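Local coordinates for protein threonine phosphate decarboxylase-like enzyme (Sulfurospirillum multivorans, PDB 6OUX) that catalyses the pyridoxal phosphate-dependent decarboxylation of L-serine O-phosphate to ethanolamine O-phosphate, a building block of the norcobamide cofactor, at residues F341-L346 against I352-M357; I368-R373 against M383-I388; P29-L34 against L41-D46. All blocks are in the same frame, centred on the assembly; numbering follows the deposited sequence.

Interaction 1 of 3, residues F341-L346 against I352-M357; sequences FVISAL and IYVRTM
Ile343 and Leu346 of helix 339-350 close over Val354, whose CG2 methyl receives both: Ile343 CG1 lies 3.9 Å from Val354 CG2, and Leu346 CD1 comes to 3.8 Å from the same Val354 CG2, the side chains of Leu346 and Val354 crossing at about a right angle. That methyl sits between the backbone N and the carbonyl carbon (CG1 is the branch anti to the carbonyl carbon, chi1 -53°), and a short beta-branched residue here offers one methyl to both helix side chains close to the strand. Ile343 reaches further along the strand, its CD1 packing 3.5 Å from Thr356 CB; the hydroxyl of Thr356 is engaged by Ala358 N. At the other end the backbones meet, Ile352 N donating to Leu346 O at 2.9 Å with an N-H...O angle of 167°. The donor stands 51° out of the carbonyl plane, where the chain passes from helix 339-350 into strand 352-356 in the small domain of this fold-type I pyridoxal phosphate enzyme. One water ties helix to strand through three backbone atoms, donating to Ile343 O and, at 2.7 Å, to Ile352 O, and accepting from Val354 N. Further out, Ile368 of the neighbouring strand supports Ile343 and Val354, while Arg355, which probably binds O-phospho-L-serine, points away from the helix, its NH1 held by Thr356 O and by a salt bridge to Asp359.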
loop_
_atom_site.group_PDB
_atom_site.type_symbol
_atom_site.label_atom_id
_atom_site.label_comp_id
_atom_site.label_asym_id
_atom_site.label_seq_id
_atom_site.Cartn_x
_atom_site.Cartn_y
_atom_site.Cartn_z
ATOM N N PHE A 341 33.880 6.567 -8.917
ATOM C CA PHE A 341 34.753 7.674 -8.596
ATOM C C PHE A 341 33.967 8.958 -8.413
ATOM O O PHE A 341 34.168 9.641 -7.443
ATOM C CB PHE A 341 35.775 7.894 -9.698
ATOM C CG PHE A 341 36.547 9.169 -9.554
ATOM C CD1 PHE A 341 37.556 9.300 -8.579
ATOM C CD2 PHE A 341 36.282 10.244 -10.381
ATOM C CE1 PHE A 341 38.222 10.505 -8.435
ATOM C CE2 PHE A 341 36.954 11.442 -10.234
ATOM C CZ PHE A 341 37.907 11.577 -9.267
ATOM N N VAL A 342 33.069 9.242 -9.342
ATOM C CA VAL A 342 32.265 10.449 -9.326
ATOM C C VAL A 342 31.279 10.413 -8.191
ATOM O O VAL A 342 31.162 11.381 -7.449
ATOM C CB VAL A 342 31.608 10.743 -10.686
ATOM C CG1 VAL A 342 30.749 12.001 -10.649
ATOM C CG2 VAL A 342 32.682 10.935 -11.689
ATOM N N ILE A 343 30.594 9.301 -8.031
ATOM C CA ILE A 343 29.625 9.134 -6.926
ATOM C C ILE A 343 30.223 9.281 -5.517
ATOM O O ILE A 343 29.665 9.972 -4.660
ATOM C CB ILE A 343 28.836 7.851 -7.106
ATOM C CG1 ILE A 343 27.988 7.963 -8.364
ATOM C CG2 ILE A 343 27.969 7.503 -5.886
ATOM C CD1 ILE A 343 27.554 6.600 -8.968
ATOM N N SER A 344 31.414 8.714 -5.310
ATOM C CA SER A 344 32.112 8.840 -4.055
ATOM C C SER A 344 32.608 10.263 -3.790
ATOM O O SER A 344 32.508 10.756 -2.679
ATOM C CB SER A 344 33.262 7.834 -4.013
ATOM O OG SER A 344 32.764 6.536 -4.055
ATOM N N ALA A 345 33.125 10.932 -4.797
ATOM C CA ALA A 345 33.578 12.290 -4.585
ATOM C C ALA A 345 32.422 13.236 -4.302
ATOM O O ALA A 345 32.549 14.127 -3.432
ATOM C CB ALA A 345 34.393 12.791 -5.773
ATOM N N LEU A 346 31.294 13.053 -5.007
ATOM C CA LEU A 346 30.104 13.842 -4.738
ATOM C C LEU A 346 29.643 13.656 -3.306
ATOM O O LEU A 346 29.247 14.634 -2.649
ATOM C CB LEU A 346 28.962 13.477 -5.706
ATOM C CG LEU A 346 29.156 14.000 -7.138
ATOM C CD1 LEU A 346 28.303 13.247 -8.136
ATOM C CD2 LEU A 346 28.875 15.494 -7.194
ATOM N N ILE A 352 26.494 15.198 -1.969
ATOM C CA ILE A 352 25.522 15.032 -3.059
ATOM C C ILE A 352 25.437 13.571 -3.419
ATOM O O ILE A 352 26.480 13.007 -3.790
ATOM C CB ILE A 352 25.956 15.851 -4.273
ATOM C CG1 ILE A 352 25.900 17.372 -3.910
ATOM C CG2 ILE A 352 25.041 15.571 -5.454
ATOM C CD1 ILE A 352 26.449 18.318 -4.959
ATOM N N TYR A 353 24.215 12.983 -3.357
ATOM C CA TYR A 353 23.965 11.574 -3.812
ATOM C C TYR A 353 23.308 11.502 -5.197
ATOM O O TYR A 353 22.265 12.129 -5.410
ATOM C CB TYR A 353 23.045 10.863 -2.842
ATOM C CG TYR A 353 23.118 9.369 -2.831
ATOM C CD1 TYR A 353 24.122 8.660 -3.512
ATOM C CD2 TYR A 353 22.211 8.656 -2.096
ATOM C CE1 TYR A 353 24.168 7.268 -3.484
ATOM C CE2 TYR A 353 22.275 7.272 -2.063
ATOM C CZ TYR A 353 23.266 6.592 -2.745
ATOM O OH TYR A 353 23.324 5.208 -2.704
ATOM N N VAL A 354 23.942 10.794 -6.129
ATOM C CA VAL A 354 23.375 10.557 -7.467
ATOM C C VAL A 354 23.408 9.046 -7.731
ATOM O O VAL A 354 24.013 8.295 -6.958
ATOM C CB VAL A 354 24.070 11.363 -8.593
ATOM C CG1 VAL A 354 24.109 12.828 -8.257
ATOM C CG2 VAL A 354 25.485 10.859 -8.932
ATOM N N ARG A 355 22.701 8.600 -8.768
ATOM C CA ARG A 355 22.405 7.175 -8.981
ATOM C C ARG A 355 23.318 6.663 -10.095
ATOM O O ARG A 355 23.364 7.212 -11.227
ATOM C CB ARG A 355 20.864 6.996 -9.270
ATOM C CG ARG A 355 20.286 5.581 -9.510
ATOM C CD ARG A 355 20.688 4.703 -8.356
ATOM N NE ARG A 355 20.032 3.405 -8.254
ATOM C CZ ARG A 355 20.337 2.316 -8.970
ATOM N NH1 ARG A 355 21.207 2.373 -9.979
ATOM N NH2 ARG A 355 19.709 1.172 -8.694
ATOM N N THR A 356 24.086 5.636 -9.789
ATOM C CA THR A 356 24.820 4.947 -10.860
ATOM C C THR A 356 23.905 4.291 -11.913
ATOM O O THR A 356 22.803 3.777 -11.599
ATOM C CB THR A 356 25.763 3.863 -10.318
ATOM O OG1 THR A 356 26.570 3.397 -11.391
ATOM C CG2 THR A 356 25.034 2.674 -9.716
ATOM N N MET A 357 24.409 4.235 -13.154
ATOM C CA MET A 357 23.757 3.388 -14.195
ATOM C C MET A 357 24.425 2.046 -14.444
ATOM O O MET A 357 23.895 1.221 -15.220
ATOM C CB MET A 357 23.628 4.143 -15.493
ATOM C CG MET A 357 22.690 5.321 -15.276
ATOM S SD MET A 357 20.900 5.159 -15.331
ATOM C CE MET A 357 20.403 4.881 -13.694
HETATM O O HOH W 1 26.850 10.726 -5.247
#

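Interaction 2 of 3, residues I368-R373 against M383-I388; sequences IRIAGR and MALKSI
Ile368 and Ile370 both direct their CD1 methyls at Leu385, joining strand 367-371 to the C-terminal helix 375-388. This is alpha-on-beta packing in the small domain of a fold-type I pyridoxal phosphate enzyme of the class-II aminotransferase family: the strand lies inside a mixed sheet, between strands 352-356 and 328-332, and the helix covers one face of it. Ile368 makes the looser approach, its CD1 4.3 Å from Leu385 CD2. A beta-branched aliphatic residue suits both the extended backbone of the strand and the apolar layer under the helix.

Arg369, next along the strand, takes no part in this packing and belongs to the active site instead, where it is assigned to O-phospho-L-serine binding. Its NH1 donates to Asn181 O, its NH2 to Cys48 O, and the guanidinium makes a cation-pi contact with Phe131, so the long side chain is held by several partners at once.

Ile370 returns to the helix side. With CG1 anti to the carbonyl carbon (chi1 -48°) and the chain then extended (chi2 177°), its CD1 is carried out from the sheet toward the helix. Beyond it the strand ends at Ala371. Leucine fits its place on the helix because its fork offers a separate methyl to each isoleucine, and Leu331 of strand 328-332 packs on all three of these side chains. Though the backbones remain well apart, with CA atoms of Ile370 and Leu385 11.2 Å from each other, the two side chains span the distance tip to tip, Ile370 CD1 lying 3.8 Å from Leu385 CD1.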
loop_
_atom_site.group_PDB
_atom_site.type_symbol
_atom_site.label_atom_id
_atom_site.label_comp_id
_atom_site.label_asym_id
_atom_site.label_seq_id
_atom_site.Cartn_x
_atom_site.Cartn_y
_atom_site.Cartn_z
ATOM N N ILE A 368 25.680 8.280 -14.937
ATOM C CA ILE A 368 24.945 8.584 -13.732
ATOM C C ILE A 368 23.600 9.232 -14.104
ATOM O O ILE A 368 23.510 9.975 -15.087
ATOM C CB ILE A 368 25.717 9.507 -12.781
ATOM C CG1 ILE A 368 26.200 10.804 -13.452
ATOM C CG2 ILE A 368 26.908 8.781 -12.206
ATOM C CD1 ILE A 368 26.752 11.795 -12.433
ATOM N N ARG A 369 22.598 8.970 -13.298
ATOM C CA ARG A 369 21.284 9.629 -13.428
ATOM C C ARG A 369 21.128 10.619 -12.308
ATOM O O ARG A 369 21.223 10.242 -11.130
ATOM C CB ARG A 369 20.140 8.636 -13.345
ATOM C CG ARG A 369 18.806 9.232 -13.854
ATOM C CD ARG A 369 17.647 8.392 -13.419
ATOM N NE ARG A 369 17.491 8.322 -11.976
ATOM C CZ ARG A 369 16.572 7.567 -11.372
ATOM N NH1 ARG A 369 15.747 6.853 -12.094
ATOM N NH2 ARG A 369 16.459 7.543 -10.064
ATOM N N ILE A 370 20.858 11.889 -12.663
ATOM C CA ILE A 370 20.706 12.943 -11.635
ATOM C C ILE A 370 19.291 13.534 -11.677
ATOM O O ILE A 370 18.869 14.017 -12.686
ATOM C CB ILE A 370 21.705 14.126 -11.849
ATOM C CG1 ILE A 370 23.120 13.579 -12.089
ATOM C CG2 ILE A 370 21.629 15.093 -10.657
ATOM C CD1 ILE A 370 24.169 14.633 -12.384
ATOM N N ALA A 371 18.591 13.487 -10.558
ATOM C CA ALA A 371 17.256 14.069 -10.484
ATOM C C ALA A 371 17.375 15.586 -10.388
ATOM O O ALA A 371 18.264 16.091 -9.679
ATOM C CB ALA A 371 16.545 13.551 -9.249
ATOM N N GLY A 372 16.500 16.317 -11.044
ATOM C CA GLY A 372 16.564 17.769 -11.050
ATOM C C GLY A 372 16.006 18.231 -9.734
ATOM O O GLY A 372 14.993 17.673 -9.269
ATOM N N ARG A 373 16.743 19.127 -9.061
ATOM C CA ARG A 373 16.315 19.679 -7.765
ATOM C C ARG A 373 15.870 21.166 -7.869
ATOM O O ARG A 373 15.406 21.616 -8.930
ATOM C CB ARG A 373 17.434 19.485 -6.727
ATOM C CG ARG A 373 17.912 18.064 -6.555
ATOM C CD ARG A 373 16.839 17.003 -6.590
ATOM N NE ARG A 373 15.884 17.139 -5.511
ATOM C CZ ARG A 373 14.663 16.602 -5.525
ATOM N NH1 ARG A 373 14.232 15.836 -6.568
ATOM N NH2 ARG A 373 13.867 16.827 -4.481
ATOM N N MET A 383 28.419 22.745 -9.998
ATOM C CA MET A 383 29.701 23.184 -9.433
ATOM C C MET A 383 30.545 21.998 -9.020
ATOM O O MET A 383 31.684 21.894 -9.454
ATOM C CB MET A 383 29.500 24.177 -8.262
ATOM C CG MET A 383 29.356 25.622 -8.752
ATOM S SD MET A 383 29.006 26.930 -7.513
ATOM C CE MET A 383 29.555 28.308 -8.525
ATOM N N ALA A 384 29.965 21.129 -8.190
ATOM C CA ALA A 384 30.613 19.898 -7.760
ATOM C C ALA A 384 31.119 19.038 -8.889
ATOM O O ALA A 384 32.320 18.667 -8.892
ATOM C CB ALA A 384 29.712 19.103 -6.865
ATOM N N LEU A 385 30.271 18.761 -9.869
ATOM C CA LEU A 385 30.707 18.023 -11.078
ATOM C C LEU A 385 31.857 18.663 -11.839
ATOM O O LEU A 385 32.760 17.946 -12.352
ATOM C CB LEU A 385 29.552 17.768 -12.076
ATOM C CG LEU A 385 28.549 16.726 -11.609
ATOM C CD1 LEU A 385 27.311 16.793 -12.503
ATOM C CD2 LEU A 385 29.097 15.322 -11.532
ATOM N N LYS A 386 31.828 19.979 -11.962
ATOM C CA LYS A 386 32.848 20.647 -12.793
ATOM C C LYS A 386 34.251 20.476 -12.146
ATOM O O LYS A 386 35.228 20.198 -12.802
ATOM C CB LYS A 386 32.546 22.142 -13.002
ATOM C CG LYS A 386 31.775 22.429 -14.260
ATOM C CD LYS A 386 31.817 23.910 -14.579
ATOM C CE LYS A 386 30.820 24.311 -15.666
ATOM N NZ LYS A 386 30.068 25.476 -15.121
ATOM N N SER A 387 34.274 20.628 -10.844
ATOM C CA SER A 387 35.443 20.493 -10.044
ATOM C C SER A 387 35.979 19.053 -10.012
ATOM O O SER A 387 37.162 18.847 -10.231
ATOM C CB SER A 387 35.138 20.967 -8.626
ATOM O OG SER A 387 35.966 20.293 -7.691
ATOM N N ILE A 388 35.103 18.085 -9.738
ATOM C CA ILE A 388 35.442 16.668 -9.767
ATOM C C ILE A 388 35.922 16.203 -11.124
ATOM O O ILE A 388 36.813 15.361 -11.187
ATOM C CB ILE A 388 34.252 15.769 -9.331
ATOM C CG1 ILE A 388 33.925 16.006 -7.855
ATOM C CG2 ILE A 388 34.585 14.321 -9.569
ATOM C CD1 ILE A 388 32.588 15.466 -7.386
#

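Interaction 3 of 3, residues P29-L34 against L41-D46; sequences PSMEDL and LEIKID
Met31 rests its terminal methyl against both Ile43 and Asp46, with CE 4.0 Å from Ile43 CG2 and 3.5 Å from Asp46 OD2. The chain reaches this position by bending twice, at chi2 (80°) and again at chi3 (134°), a path that the unbranched, flexible thioether of methionine can follow. It crosses Ile43 at a slant but slides past Asp46 in the opposite direction. The methyl only packs against the carboxylate of Asp46, whose OD2 is hydrogen-bonded to His27 NE2 and OD1 to Cys48 N.

In the fold, helix 31-37 is followed by an extended chain that leads into strand 45-46, which runs parallel to 352-356 at the edge of the small-domain sheet within this chain. Ser30 occupies the N-cap of the helix, its OG accepting from Asp33 N at 2.9 Å, so the short serine side chain supplies an acceptor to an amide of the first helical turn.

About one turn on from Met31, Leu34 directs its CD1 to both Leu41 CD2 and Ile43 CD1, each 4.4 Å away, a loose apolar touch that suits branched aliphatic residues on both sides. Ile43 is folded at its second torsion (chi2 -62°), which leaves CG1 and CG2 near the methionine and sends CD1 on to the leucine. Met31 and Leu34 also pack on Tyr353, whose hydroxyl is hydrogen-bonded to Pro29 O just before the helix; Phe17 of helix 11-19 adds cover to Leu34.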
loop_
_atom_site.group_PDB
_atom_site.type_symbol
_atom_site.label_atom_id
_atom_site.label_comp_id
_atom_site.label_asym_id
_atom_site.label_seq_id
_atom_site.Cartn_x
_atom_site.Cartn_y
_atom_site.Cartn_z
ATOM N N PRO A 29 23.521 1.963 -3.044
ATOM C CA PRO A 29 22.913 1.370 -1.824
ATOM C C PRO A 29 21.853 2.236 -1.116
ATOM O O PRO A 29 21.727 3.458 -1.393
ATOM C CB PRO A 29 24.110 1.144 -0.917
ATOM C CG PRO A 29 25.164 2.123 -1.403
ATOM C CD PRO A 29 24.960 2.221 -2.887
ATOM N N SER A 30 21.127 1.614 -0.190
ATOM C CA SER A 30 20.031 2.270 0.485
ATOM C C SER A 30 20.584 3.320 1.367
ATOM O O SER A 30 21.691 3.181 1.841
ATOM C CB SER A 30 19.233 1.279 1.351
ATOM O OG SER A 30 19.811 1.143 2.647
ATOM N N MET A 31 19.807 4.366 1.606
ATOM C CA MET A 31 20.164 5.420 2.553
ATOM C C MET A 31 20.347 4.966 4.001
ATOM O O MET A 31 21.168 5.532 4.729
ATOM C CB MET A 31 19.098 6.509 2.581
ATOM C CG MET A 31 19.701 7.867 2.784
ATOM S SD MET A 31 20.367 8.512 1.234
ATOM C CE MET A 31 19.674 10.137 1.387
ATOM N N GLU A 32 19.556 3.994 4.419
ATOM C CA GLU A 32 19.652 3.429 5.762
ATOM C C GLU A 32 21.007 2.716 5.926
ATOM O O GLU A 32 21.628 2.789 6.984
ATOM C CB GLU A 32 18.484 2.464 5.996
ATOM C CG GLU A 32 17.097 3.122 5.900
ATOM C CD GLU A 32 16.398 3.022 4.535
ATOM O OE1 GLU A 32 17.080 2.946 3.481
ATOM O OE2 GLU A 32 15.140 3.037 4.518
ATOM N N ASP A 33 21.471 2.084 4.842
ATOM C CA ASP A 33 22.764 1.362 4.805
ATOM C C ASP A 33 24.038 2.232 4.838
ATOM O O ASP A 33 25.085 1.781 5.332
ATOM C CB ASP A 33 22.812 0.443 3.577
ATOM C CG ASP A 33 22.151 -0.903 3.830
ATOM O OD1 ASP A 33 21.638 -1.099 4.955
ATOM O OD2 ASP A 33 22.164 -1.764 2.922
ATOM N N LEU A 34 23.948 3.441 4.270
ATOM C CA LEU A 34 25.038 4.417 4.266
ATOM C C LEU A 34 25.205 5.076 5.629
ATOM O O LEU A 34 26.317 5.365 6.029
ATOM C CB LEU A 34 24.756 5.538 3.252
ATOM C CG LEU A 34 25.009 5.396 1.748
ATOM C CD1 LEU A 34 24.612 6.704 1.070
ATOM C CD2 LEU A 34 26.462 5.057 1.431
ATOM N N LEU A 41 28.761 10.612 7.656
ATOM C CA LEU A 41 28.481 11.111 6.276
ATOM C C LEU A 41 27.196 11.915 6.238
ATOM O O LEU A 41 26.123 11.364 6.449
ATOM C CB LEU A 41 28.315 9.936 5.292
ATOM C CG LEU A 41 28.002 10.227 3.830
ATOM C CD1 LEU A 41 29.068 11.060 3.156
ATOM C CD2 LEU A 41 27.842 8.909 3.103
ATOM N N GLU A 42 27.279 13.189 5.941
ATOM C CA GLU A 42 26.039 13.974 5.850
ATOM C C GLU A 42 25.599 14.128 4.400
ATOM O O GLU A 42 26.358 14.608 3.553
ATOM C CB GLU A 42 26.145 15.313 6.588
ATOM C CG GLU A 42 26.575 16.554 5.794
ATOM C CD GLU A 42 26.554 17.822 6.680
ATOM O OE1 GLU A 42 25.829 17.808 7.720
ATOM O OE2 GLU A 42 27.247 18.817 6.332
ATOM N N ILE A 43 24.398 13.660 4.114
ATOM C CA ILE A 43 23.852 13.831 2.779
ATOM C C ILE A 43 23.155 15.191 2.760
ATOM O O ILE A 43 22.182 15.373 3.448
ATOM C CB ILE A 43 22.817 12.763 2.391
ATOM C CG1 ILE A 43 23.337 11.358 2.657
ATOM C CG2 ILE A 43 22.416 12.970 0.920
ATOM C CD1 ILE A 43 24.562 11.001 1.874
ATOM N N LYS A 44 23.649 16.133 1.978
ATOM C CA LYS A 44 22.996 17.463 1.888
ATOM C C LYS A 44 21.992 17.600 0.725
ATOM O O LYS A 44 21.004 18.343 0.838
ATOM C CB LYS A 44 24.067 18.566 1.748
ATOM C CG LYS A 44 24.965 18.751 2.972
ATOM C CD LYS A 44 26.267 19.476 2.594
ATOM C CE LYS A 44 26.661 20.550 3.584
ATOM N NZ LYS A 44 28.024 21.059 3.243
ATOM N N ILE A 45 22.298 16.950 -0.415
ATOM C CA ILE A 45 21.417 16.968 -1.584
ATOM C C ILE A 45 21.230 15.529 -2.014
ATOM O O ILE A 45 22.208 14.871 -2.414
ATOM C CB ILE A 45 22.017 17.803 -2.746
ATOM C CG1 ILE A 45 22.177 19.256 -2.320
ATOM C CG2 ILE A 45 21.124 17.702 -3.989
ATOM C CD1 ILE A 45 22.999 20.054 -3.311
ATOM N N ASP A 46 19.992 15.049 -1.972
ATOM C CA ASP A 46 19.712 13.724 -2.491
ATOM C C ASP A 46 19.175 13.937 -3.881
ATOM O O ASP A 46 18.020 14.365 -4.064
ATOM C CB ASP A 46 18.702 12.978 -1.591
ATOM C CG ASP A 46 18.335 11.588 -2.117
ATOM O OD1 ASP A 46 18.745 11.129 -3.246
ATOM O OD2 ASP A 46 17.619 10.911 -1.336
#

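All three contacts converge on one mixed sheet, in which strand 352-356 lies between the edge strand of interaction 3 and strand 367-371 of interaction 2. Interactions 1 and 2 have centres about 8 Å apart, and Ile388 CD1 packs 3.6 Å from Ala345 CB where their helices meet. Interaction 3 has its centre about 11 Å from that of interaction 1; Tyr353 N is 2.9 Å from Ile45 O. The pairing of strands 352-356 and 367-371, with Arg355 O 2.8 Å from Arg369 N, places the side chains of these two probable substrate-binding arginines about 4 Å apart, and the side chain of Asp46 lies about 8 Å from each of theirs.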